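Local coordinates for glutathione S-transferase 2 (Heligmosomoides polygyrus, PDB 1TW9) that conjugates glutathione to electrophilic substrates, as a dimeric sigma-like glutathione transferase captured here in its apo form, at the interface of chains A and B. Numbering follows the deposited sequence. Chains: chain A/B, glutathione S-transferase 2.

The interface of chains A and B. Residues chain A 48, 62-63, 65-66; chain B 89-90, 93-94, 97.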
ATOM      1  N   PHE A  48      -4.781  -2.829 -14.442  1.00 31.27           N
ATOM      2  CA  PHE A  48      -5.502  -1.634 -14.148  1.00 29.27           C
ATOM      3  C   PHE A  48      -5.176  -0.514 -15.144  1.00 29.25           C
ATOM      4  O   PHE A  48      -5.259   0.669 -14.818  1.00 29.55           O
ATOM      5  CB  PHE A  48      -5.230  -1.178 -12.737  1.00 29.83           C
ATOM      6  CG  PHE A  48      -5.428  -2.283 -11.729  1.00 29.91           C
ATOM      7  CD1 PHE A  48      -4.320  -2.901 -11.169  1.00 33.01           C
ATOM      8  CD2 PHE A  48      -6.701  -2.705 -11.389  1.00 30.19           C
ATOM      9  CE1 PHE A  48      -4.483  -3.950 -10.285  1.00 33.44           C
ATOM     10  CE2 PHE A  48      -6.896  -3.738 -10.466  1.00 33.72           C
ATOM     11  CZ  PHE A  48      -5.787  -4.363  -9.937  1.00 33.64           C
ATOM     12  N   ALA A  62       0.276  -6.056 -10.940  1.00 30.07           N
ATOM     13  CA  ALA A  62       0.351  -4.608 -11.125  1.00 30.60           C
ATOM     14  C   ALA A  62       0.518  -3.925  -9.756  1.00 30.37           C
ATOM     15  O   ALA A  62       0.454  -4.559  -8.716  1.00 31.27           O
ATOM     16  CB  ALA A  62      -0.880  -4.085 -11.802  1.00 30.71           C
ATOM     17  N   GLN A  63       0.757  -2.626  -9.810  1.00 31.71           N
ATOM     18  CA  GLN A  63       0.779  -1.706  -8.675  1.00 31.26           C
ATOM     19  C   GLN A  63       2.176  -1.735  -8.008  1.00 31.13           C
ATOM     20  O   GLN A  63       2.623  -2.720  -7.450  1.00 31.75           O
ATOM     21  CB  GLN A  63      -0.325  -1.922  -7.683  1.00 32.34           C
ATOM     22  CG  GLN A  63      -1.732  -1.758  -8.225  1.00 30.98           C
ATOM     23  CD  GLN A  63      -2.099  -0.329  -8.460  1.00 33.33           C
ATOM     24  OE1 GLN A  63      -3.067  -0.045  -9.146  1.00 37.52           O
ATOM     25  NE2 GLN A  63      -1.300   0.581  -7.924  1.00 37.84           N
ATOM     26  N   GLN A  65       3.800  -0.628  -5.245  1.00 30.79           N
ATOM     27  CA  GLN A  65       4.149  -1.129  -3.929  1.00 32.21           C
ATOM     28  C   GLN A  65       3.808  -2.624  -3.810  1.00 29.79           C
ATOM     29  O   GLN A  65       4.489  -3.338  -3.098  1.00 31.60           O
ATOM     30  CB  GLN A  65       3.458  -0.376  -2.811  1.00 33.27           C
ATOM     31  CG  GLN A  65       4.151   0.954  -2.574  1.00 36.63           C
ATOM     32  CD  GLN A  65       3.910   1.682  -1.286  1.00 38.25           C
ATOM     33  OE1 GLN A  65       3.153   1.262  -0.360  1.00 34.94           O
ATOM     34  NE2 GLN A  65       4.489   2.910  -1.256  1.00 37.13           N
ATOM     35  N   ALA A  66       2.783  -3.108  -4.508  1.00 31.19           N
ATOM     36  CA  ALA A  66       2.443  -4.560  -4.453  1.00 30.06           C
ATOM     37  C   ALA A  66       3.587  -5.418  -5.052  1.00 30.06           C
ATOM     38  O   ALA A  66       3.927  -6.451  -4.549  1.00 30.49           O
ATOM     39  CB  ALA A  66       1.190  -4.821  -5.152  1.00 30.56           C
TER
ATOM     40  N   ASP B  89      -3.050  -7.401  -2.599  1.00 29.49           N
ATOM     41  CA  ASP B  89      -2.437  -6.079  -2.394  1.00 31.87           C
ATOM     42  C   ASP B  89      -2.642  -5.166  -3.622  1.00 30.96           C
ATOM     43  O   ASP B  89      -2.931  -3.992  -3.492  1.00 31.50           O
ATOM     44  CB  ASP B  89      -0.942  -6.195  -2.225  1.00 31.00           C
ATOM     45  CG  ASP B  89      -0.508  -6.770  -0.911  1.00 31.68           C
ATOM     46  OD1 ASP B  89      -1.313  -6.780   0.063  1.00 31.36           O
ATOM     47  OD2 ASP B  89       0.717  -7.090  -0.738  1.00 31.23           O
ATOM     48  N   SER B  90      -2.469  -5.706  -4.803  1.00 32.07           N
ATOM     49  CA  SER B  90      -2.646  -4.885  -6.023  1.00 30.91           C
ATOM     50  C   SER B  90      -4.071  -4.357  -6.172  1.00 31.38           C
ATOM     51  O   SER B  90      -4.229  -3.238  -6.625  1.00 31.98           O
ATOM     52  CB  SER B  90      -2.233  -5.644  -7.269  1.00 31.04           C
ATOM     53  OG  SER B  90      -3.158  -6.644  -7.695  1.00 32.42           O
ATOM     54  N   ASP B  93      -4.522  -1.608  -3.682  1.00 31.41           N
ATOM     55  CA  ASP B  93      -3.851  -0.412  -4.176  1.00 32.91           C
ATOM     56  C   ASP B  93      -4.715   0.271  -5.250  1.00 31.91           C
ATOM     57  O   ASP B  93      -4.847   1.490  -5.292  1.00 31.84           O
ATOM     58  CB  ASP B  93      -2.512  -0.832  -4.772  1.00 33.01           C
ATOM     59  CG  ASP B  93      -1.358  -0.852  -3.761  1.00 38.54           C
ATOM     60  OD1 ASP B  93      -1.525  -0.264  -2.655  1.00 41.26           O
ATOM     61  OD2 ASP B  93      -0.231  -1.430  -4.003  1.00 40.98           O
ATOM     62  N   ALA B  94      -5.286  -0.526  -6.140  1.00 32.29           N
ATOM     63  CA  ALA B  94      -6.218  -0.037  -7.168  1.00 30.97           C
ATOM     64  C   ALA B  94      -7.426   0.664  -6.548  1.00 32.89           C
ATOM     65  O   ALA B  94      -7.891   1.683  -7.049  1.00 31.77           O
ATOM     66  CB  ALA B  94      -6.686  -1.149  -8.023  1.00 31.55           C
ATOM     67  N   ASP B  97      -6.268   4.082  -5.303  1.00 31.34           N
ATOM     68  CA  ASP B  97      -6.168   4.973  -6.465  1.00 31.62           C
ATOM     69  C   ASP B  97      -7.566   5.501  -6.859  1.00 31.81           C
ATOM     70  O   ASP B  97      -7.774   6.717  -7.118  1.00 32.45           O
ATOM     71  CB  ASP B  97      -5.623   4.254  -7.689  1.00 33.04           C
ATOM     72  CG  ASP B  97      -4.158   3.995  -7.607  1.00 37.25           C
ATOM     73  OD1 ASP B  97      -3.487   4.669  -6.792  1.00 41.39           O
ATOM     74  OD2 ASP B  97      -3.575   3.166  -8.342  1.00 41.48           O
TER
HETATM   75  O   HOH W   1       2.686  -7.705  -2.422  1.00 21.20           O
HETATM   76  O   HOH W   2      -2.327  -6.932 -10.347  1.00 22.20           O
HETATM   77  O   HOH W   3      -1.105   3.255  -7.921  1.00 45.21           O
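A:Gln63 lies along helix 82-101 of chain B, packing against B:Ser90, B:Asp93 and B:Asp97, in the dimer interface typical of cytosolic glutathione transferases: the thioredoxin-like N-terminal domain of one subunit meets the helical domain of the other. A two-fold axis repeats the patch with the chains exchanged. A:Gln63 opens the conserved Gln-Ser pair of the glutathione site, and B:Asp97 matches the acidic residue lent by the partner subunit, so this contact borders that site, without ligand in the apo form. The close packing centres on the A:Gln63 stem. CG sits anti to the carbonyl carbon (chi1 -61°) and the chain bends at chi2 (-74°), which lays the methylene groups on the helix and carries the amide on toward B:Asp97. CG lies 3.7 Å from CB of B:Asp93; the two side chains run antiparallel alongside each other, their amide and carboxylate planes steeply inclined. A:Phe48 occupies the position of the lock-and-key aromatic and meets the same helix: CB of B:Ala94 stands over one face of its ring, 3.7 Å from the ring centroid and offset toward the rim, a CH-pi contact, while OG of B:Ser90 approaches the rim within the ring plane. A:Ala66 adds a methyl contact, its CB 3.9 Å from CB of B:Asp89.

The polar fringe is looser and bridged by water. A:Gln63 and B:Asp97 meet tip to tip, yet NE2 to OD2 is a weak hydrogen bond of 3.5 Å, bent to 138° at the hydrogen; water 3 supplements it, 2.7 Å from the same NE2 and also bonded to OD2. An alanine in place of A:Gln63 would probably open a gap beside B:Asp93 and leave the B:Asp97 carboxylate without its amide and water-bridged mate. Water 2 links the backbone N of A:Ala62 to the hydroxyl OG of B:Ser90, at 2.8 Å from OG. Beyond A:Ala66, water 1 joins its carbonyl O to the B:Asp89 carboxylate, 2.7 Å from OD2.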